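Local coordinates for putative uncharacterized protein PH0734 (PDB 3D79) that is of uncharacterised function but, carrying a PUA domain behind a pre-PUA-like domain, probably binds RNA, at residues 110-115 with 159-164; 128-133 with 144-149. One frame throughout, in Å; residues are numbered along the deposited sequence.

Interaction 1 (110-115 with 159-164)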
loop_
_atom_site.group_PDB
_atom_site.type_symbol
_atom_site.label_atom_id
_atom_site.label_comp_id
_atom_site.label_asym_id
_atom_site.label_seq_id
_atom_site.Cartn_x
_atom_site.Cartn_y
_atom_site.Cartn_z
ATOM N N GLY A 110 -1.140 -14.462 -5.519
ATOM C CA GLY A 110 -0.949 -13.605 -6.696
ATOM C C GLY A 110 -2.203 -13.195 -7.455
ATOM O O GLY A 110 -2.113 -12.568 -8.520
ATOM N N ALA A 111 -3.372 -13.537 -6.918
ATOM C CA ALA A 111 -4.638 -13.151 -7.535
ATOM C C ALA A 111 -4.983 -11.692 -7.264
ATOM O O ALA A 111 -4.628 -11.144 -6.213
ATOM C CB ALA A 111 -5.774 -14.060 -7.055
ATOM N N ASP A 112 -5.683 -11.066 -8.206
ATOM C CA ASP A 112 -6.186 -9.715 -8.008
ATOM C C ASP A 112 -7.393 -9.757 -7.076
ATOM O O ASP A 112 -7.924 -10.831 -6.796
ATOM C CB ASP A 112 -6.531 -9.068 -9.348
ATOM C CG ASP A 112 -5.286 -8.760 -10.171
ATOM O OD1 ASP A 112 -4.264 -8.359 -9.574
ATOM O OD2 ASP A 112 -5.322 -8.925 -11.410
ATOM N N VAL A 113 -7.806 -8.600 -6.574
ATOM C CA VAL A 113 -8.955 -8.564 -5.660
ATOM C C VAL A 113 -10.257 -8.477 -6.439
ATOM O O VAL A 113 -10.451 -7.562 -7.241
ATOM C CB VAL A 113 -8.870 -7.411 -4.642
ATOM C CG1 VAL A 113 -10.027 -7.511 -3.635
ATOM C CG2 VAL A 113 -7.538 -7.445 -3.916
ATOM N N MET A 114 -11.145 -9.436 -6.190
ATOM C CA MET A 114 -12.443 -9.485 -6.858
ATOM C C MET A 114 -13.526 -8.894 -5.958
ATOM O O MET A 114 -13.511 -9.113 -4.748
ATOM C CB MET A 114 -12.791 -10.928 -7.230
ATOM C CG MET A 114 -11.700 -11.644 -8.046
ATOM S SD MET A 114 -11.325 -10.809 -9.599
ATOM C CE MET A 114 -12.879 -10.978 -10.469
ATOM N N ALA A 115 -14.464 -8.163 -6.559
ATOM C CA ALA A 115 -15.532 -7.488 -5.811
ATOM C C ALA A 115 -16.331 -8.362 -4.825
ATOM O O ALA A 115 -16.672 -7.881 -3.741
ATOM C CB ALA A 115 -16.471 -6.738 -6.754
ATOM N N ARG A 159 -19.626 -8.365 -8.164
ATOM C CA ARG A 159 -18.997 -8.901 -9.377
ATOM C C ARG A 159 -18.024 -7.900 -9.978
ATOM O O ARG A 159 -18.215 -6.689 -9.850
ATOM C CB ARG A 159 -20.061 -9.258 -10.419
ATOM C CG ARG A 159 -20.947 -10.422 -10.014
ATOM C CD ARG A 159 -22.040 -10.664 -11.033
ATOM N NE ARG A 159 -21.518 -11.195 -12.294
ATOM C CZ ARG A 159 -21.177 -12.462 -12.494
ATOM N NH1 ARG A 159 -21.289 -13.359 -11.519
ATOM N NH2 ARG A 159 -20.715 -12.836 -13.686
ATOM N N GLY A 160 -16.983 -8.409 -10.633
ATOM C CA GLY A 160 -15.989 -7.563 -11.295
ATOM C C GLY A 160 -14.663 -7.536 -10.559
ATOM O O GLY A 160 -14.610 -7.794 -9.358
ATOM N N LYS A 161 -13.583 -7.247 -11.285
ATOM C CA LYS A 161 -12.274 -7.046 -10.648
ATOM C C LYS A 161 -12.182 -5.664 -10.013
ATOM O O LYS A 161 -12.467 -4.643 -10.660
ATOM C CB LYS A 161 -11.115 -7.231 -11.634
ATOM C CG LYS A 161 -9.769 -7.455 -10.910
ATOM C CD LYS A 161 -8.580 -7.662 -11.861
ATOM C CE LYS A 161 -8.620 -9.031 -12.546
ATOM N NZ LYS A 161 -8.860 -10.173 -11.620
ATOM N N ALA A 162 -11.748 -5.645 -8.754
ATOM C CA ALA A 162 -11.731 -4.421 -7.964
ATOM C C ALA A 162 -10.353 -3.786 -7.823
ATOM O O ALA A 162 -10.235 -2.558 -7.819
ATOM C CB ALA A 162 -12.321 -4.687 -6.599
ATOM N N VAL A 163 -9.322 -4.613 -7.680
ATOM C CA VAL A 163 -7.960 -4.103 -7.473
ATOM C C VAL A 163 -6.945 -4.888 -8.286
ATOM O O VAL A 163 -6.893 -6.112 -8.195
ATOM C CB VAL A 163 -7.538 -4.171 -5.978
ATOM C CG1 VAL A 163 -6.119 -3.628 -5.778
ATOM C CG2 VAL A 163 -8.527 -3.415 -5.088
ATOM N N LYS A 164 -6.145 -4.171 -9.076
ATOM C CA LYS A 164 -4.978 -4.756 -9.727
ATOM C C LYS A 164 -3.820 -4.752 -8.737
ATOM O O LYS A 164 -3.271 -3.689 -8.431
ATOM C CB LYS A 164 -4.602 -3.966 -10.995
ATOM C CG LYS A 164 -3.475 -4.597 -11.813
ATOM C CD LYS A 164 -3.992 -5.844 -12.538
ATOM C CE LYS A 164 -2.862 -6.731 -12.979
ATOM N NZ LYS A 164 -3.343 -8.102 -13.278
#
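Val-113 and Val-163 form an antiparallel hydrogen-bonded pair, and one residue farther on the register slips, so that Ala-162 and Val-163 both face Val-113 in a classic beta bulge. The carbonyl oxygen of Val-113 is thereby gripped twice: Ala-162 N lies 2.8 Å from Val-113 O, nearly in line with the carbonyl, while Val-163 N reaches the same oxygen from a more bent direction. Past the bulge, Ala-115 N gives Gly-160 O an almost straight bond, 172° at the hydrogen. Gly-160 has a positive phi of 107°, a conformation in which a CB would collide with the preceding carbonyl. The two valines lie side by side, CB of Val-113 at 3.7 Å from CB of Val-163, their branched side chains suited to a buried strand pair. The other side of the ribbon is charged. Asp-112 OD2 takes a bond from Lys-164 NZ at 2.8 Å on its syn lone pair. A longer salt bridge joins Asp-112 OD2 to Lys-161 NZ at 3.8 Å. Lys-161 is extended as far as CD, then bends at chi3 (-73°) and chi4, and its NZ comes to 3.3 Å from Met-114 SD. Asp-112 OD1 accepts a hydrogen bond from the backbone N of Val-165, which anchors the carboxylate between the lysines. An alanine in place of Asp-112 would probably leave both ammonium groups without their shared counter-charge and Val-165 N without this acceptor. Within the PUA domain, strand 113-114 thus pairs with strand 161-165, whose backbone also bonds to Ile-146 and Leu-148. Val-113 packs on Val-99 of strand 96-99 and Val-133 of strand 130-135, Val-163 on Val-97 and Val-131 of the same two strands, and Ile-118 of strand 118-121 touches Val-113 and Ala-162.

Interaction 2 (128-133 with 144-149)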
loop_
_atom_site.group_PDB
_atom_site.type_symbol
_atom_site.label_atom_id
_atom_site.label_comp_id
_atom_site.label_asym_id
_atom_site.label_seq_id
_atom_site.Cartn_x
_atom_site.Cartn_y
_atom_site.Cartn_z
ATOM N N GLY A 128 -8.064 4.209 -10.253
ATOM C CA GLY A 128 -6.696 4.644 -10.525
ATOM C C GLY A 128 -5.863 4.896 -9.283
ATOM O O GLY A 128 -4.634 4.940 -9.365
ATOM N N ASP A 129 -6.536 5.066 -8.143
ATOM C CA ASP A 129 -5.867 5.311 -6.854
ATOM C C ASP A 129 -5.077 4.097 -6.400
ATOM O O ASP A 129 -5.524 2.957 -6.578
ATOM C CB ASP A 129 -6.891 5.651 -5.760
ATOM C CG ASP A 129 -7.403 7.088 -5.824
ATOM O OD1 ASP A 129 -6.938 7.884 -6.671
ATOM O OD2 ASP A 129 -8.277 7.426 -4.997
ATOM N N PHE A 130 -3.913 4.340 -5.796
ATOM C CA PHE A 130 -3.194 3.312 -5.054
ATOM C C PHE A 130 -4.026 2.949 -3.833
ATOM O O PHE A 130 -4.557 3.829 -3.154
ATOM C CB PHE A 130 -1.858 3.845 -4.538
ATOM C CG PHE A 130 -0.724 3.744 -5.511
ATOM C CD1 PHE A 130 -0.497 2.578 -6.238
ATOM C CD2 PHE A 130 0.150 4.812 -5.666
ATOM C CE1 PHE A 130 0.574 2.489 -7.127
ATOM C CE2 PHE A 130 1.220 4.736 -6.547
ATOM C CZ PHE A 130 1.435 3.568 -7.278
ATOM N N VAL A 131 -4.130 1.654 -3.552
ATOM C CA VAL A 131 -4.879 1.177 -2.387
ATOM C C VAL A 131 -4.091 0.075 -1.687
ATOM O O VAL A 131 -3.183 -0.511 -2.275
ATOM C CB VAL A 131 -6.289 0.639 -2.773
ATOM C CG1 VAL A 131 -7.184 1.773 -3.311
ATOM C CG2 VAL A 131 -6.197 -0.528 -3.763
ATOM N N PHE A 132 -4.421 -0.204 -0.427
ATOM C CA PHE A 132 -3.925 -1.420 0.199
ATOM C C PHE A 132 -5.084 -2.347 0.527
ATOM O O PHE A 132 -6.229 -1.905 0.663
ATOM C CB PHE A 132 -3.072 -1.144 1.451
ATOM C CG PHE A 132 -3.848 -0.589 2.605
ATOM C CD1 PHE A 132 -4.400 -1.435 3.559
ATOM C CD2 PHE A 132 -4.028 0.786 2.740
ATOM C CE1 PHE A 132 -5.135 -0.923 4.624
ATOM C CE2 PHE A 132 -4.750 1.305 3.809
ATOM C CZ PHE A 132 -5.305 0.445 4.748
ATOM N N VAL A 133 -4.764 -3.631 0.648
ATOM C CA VAL A 133 -5.749 -4.677 0.874
ATOM C C VAL A 133 -5.482 -5.281 2.244
ATOM O O VAL A 133 -4.357 -5.674 2.534
ATOM C CB VAL A 133 -5.649 -5.778 -0.207
ATOM C CG1 VAL A 133 -6.755 -6.819 -0.021
ATOM C CG2 VAL A 133 -5.713 -5.164 -1.612
ATOM N N ILE A 144 -0.834 -4.462 -1.986
ATOM C CA ILE A 144 -1.094 -3.107 -2.435
ATOM C C ILE A 144 -1.371 -3.159 -3.931
ATOM O O ILE A 144 -0.965 -4.116 -4.612
ATOM C CB ILE A 144 0.072 -2.128 -2.111
ATOM C CG1 ILE A 144 1.384 -2.579 -2.759
ATOM C CG2 ILE A 144 0.253 -1.989 -0.583
ATOM C CD1 ILE A 144 2.463 -1.496 -2.785
ATOM N N GLY A 145 -2.070 -2.152 -4.434
ATOM C CA GLY A 145 -2.432 -2.142 -5.848
ATOM C C GLY A 145 -3.158 -0.905 -6.313
ATOM O O GLY A 145 -3.176 0.125 -5.634
ATOM N N ILE A 146 -3.754 -1.021 -7.495
ATOM C CA ILE A 146 -4.454 0.074 -8.135
ATOM C C ILE A 146 -5.938 -0.248 -8.196
ATOM O O ILE A 146 -6.330 -1.327 -8.663
ATOM C CB ILE A 146 -3.926 0.309 -9.575
ATOM C CG1 ILE A 146 -2.411 0.538 -9.552
ATOM C CG2 ILE A 146 -4.671 1.477 -10.237
ATOM C CD1 ILE A 146 -1.763 0.633 -10.926
ATOM N N ALA A 147 -6.753 0.689 -7.718
ATOM C CA ALA A 147 -8.204 0.548 -7.752
ATOM C C ALA A 147 -8.722 0.544 -9.184
ATOM O O ALA A 147 -8.362 1.408 -9.987
ATOM C CB ALA A 147 -8.857 1.662 -6.976
ATOM N N LEU A 148 -9.555 -0.448 -9.494
ATOM C CA LEU A 148 -10.226 -0.538 -10.801
ATOM C C LEU A 148 -11.689 -0.120 -10.686
ATOM O O LEU A 148 -12.425 -0.064 -11.685
ATOM C CB LEU A 148 -10.113 -1.957 -11.372
ATOM C CG LEU A 148 -8.719 -2.586 -11.466
ATOM C CD1 LEU A 148 -8.822 -4.028 -11.908
ATOM C CD2 LEU A 148 -7.792 -1.798 -12.379
ATOM N N MET A 149 -12.104 0.166 -9.453
ATOM C CA MET A 149 -13.432 0.676 -9.133
ATOM C C MET A 149 -13.271 1.773 -8.084
ATOM O O MET A 149 -12.275 1.800 -7.361
ATOM C CB MET A 149 -14.303 -0.431 -8.530
ATOM C CG MET A 149 -14.567 -1.635 -9.422
ATOM S SD MET A 149 -15.345 -2.948 -8.462
ATOM C CE MET A 149 -15.862 -4.068 -9.769
#
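Val-131 and Gly-145 exchange two backbone hydrogen bonds, Val-131 N to Gly-145 O at 2.8 Å and Gly-145 N to Val-131 O at 2.9 Å, which makes them the hydrogen-bonded pair of an antiparallel hairpin. The non-hydrogen-bonded pairs Phe-130 with Ile-146 and Phe-132 with Ile-144 flank it. Farther along, Ala-147 N bonds almost straight to Asp-129 O, and Gly-128 N closes the ladder on Ala-147 O. Between these bonds run CA-H...O contacts, among them Phe-130 CA to Gly-145 O at 3.2 Å. Gly-145 adds no side chain to the face of Val-131, whose CG2 lies over its carbonyl, 3.6 Å from Gly-145 O. That branch occupies the crowded position between backbone N and carbonyl carbon, while CG1, anti to the carbonyl carbon (chi1 -66°), touches Ala-147 CB at 4.0 Å. The small methyl of Ala-147 also lies against Asp-129 O. On the face bearing Phe-130 and Phe-132, the Phe-130 ring presents its edge to Gly-145 O, with that oxygen near the ring plane and CD1 the nearest ring atom. CE1 of the same ring is 4.3 Å from Ile-146 CG1. Phe-132 meets Ile-144 through CB, at 4.0 Å from Ile-144 CG2, and its ring turns away from the partner strand. The carboxylate of Asp-129 leads away from the partner strand, its OD2 accepting a hydrogen bond from Lys-126 N in the preceding loop. Phe-130 O is bound by Arg-95 NH1. The phenylalanines and Ile-144 form an apolar patch against strand 73-76, with Phe-75 touching all three, so this side of the hairpin adjoins the pre-PUA-like part of the chain. Val-131, on the other face, packs on Val-97 and Ile-125, and strand 96-99 runs parallel to strand 130-135.

Interaction 2 is nested in sequence within the loop closed by interaction 1, and their centres lie about 10 Å apart. Strands 141-147 and 161-165 are neighbours in one sheet, with probable hydrogen bonds from Ile-146 N to Lys-164 O and from Leu-148 N to Ala-162 O linking the two contacts. Interaction 2 lies nearer the middle of the chain and is a regular hairpin ladder whose side-chain contacts are apolar. Interaction 1 lies farther out, has a bulge instead of an even register, and adds salt bridges at its exposed side. The valine-bearing faces of both contacts turn into one buried interior.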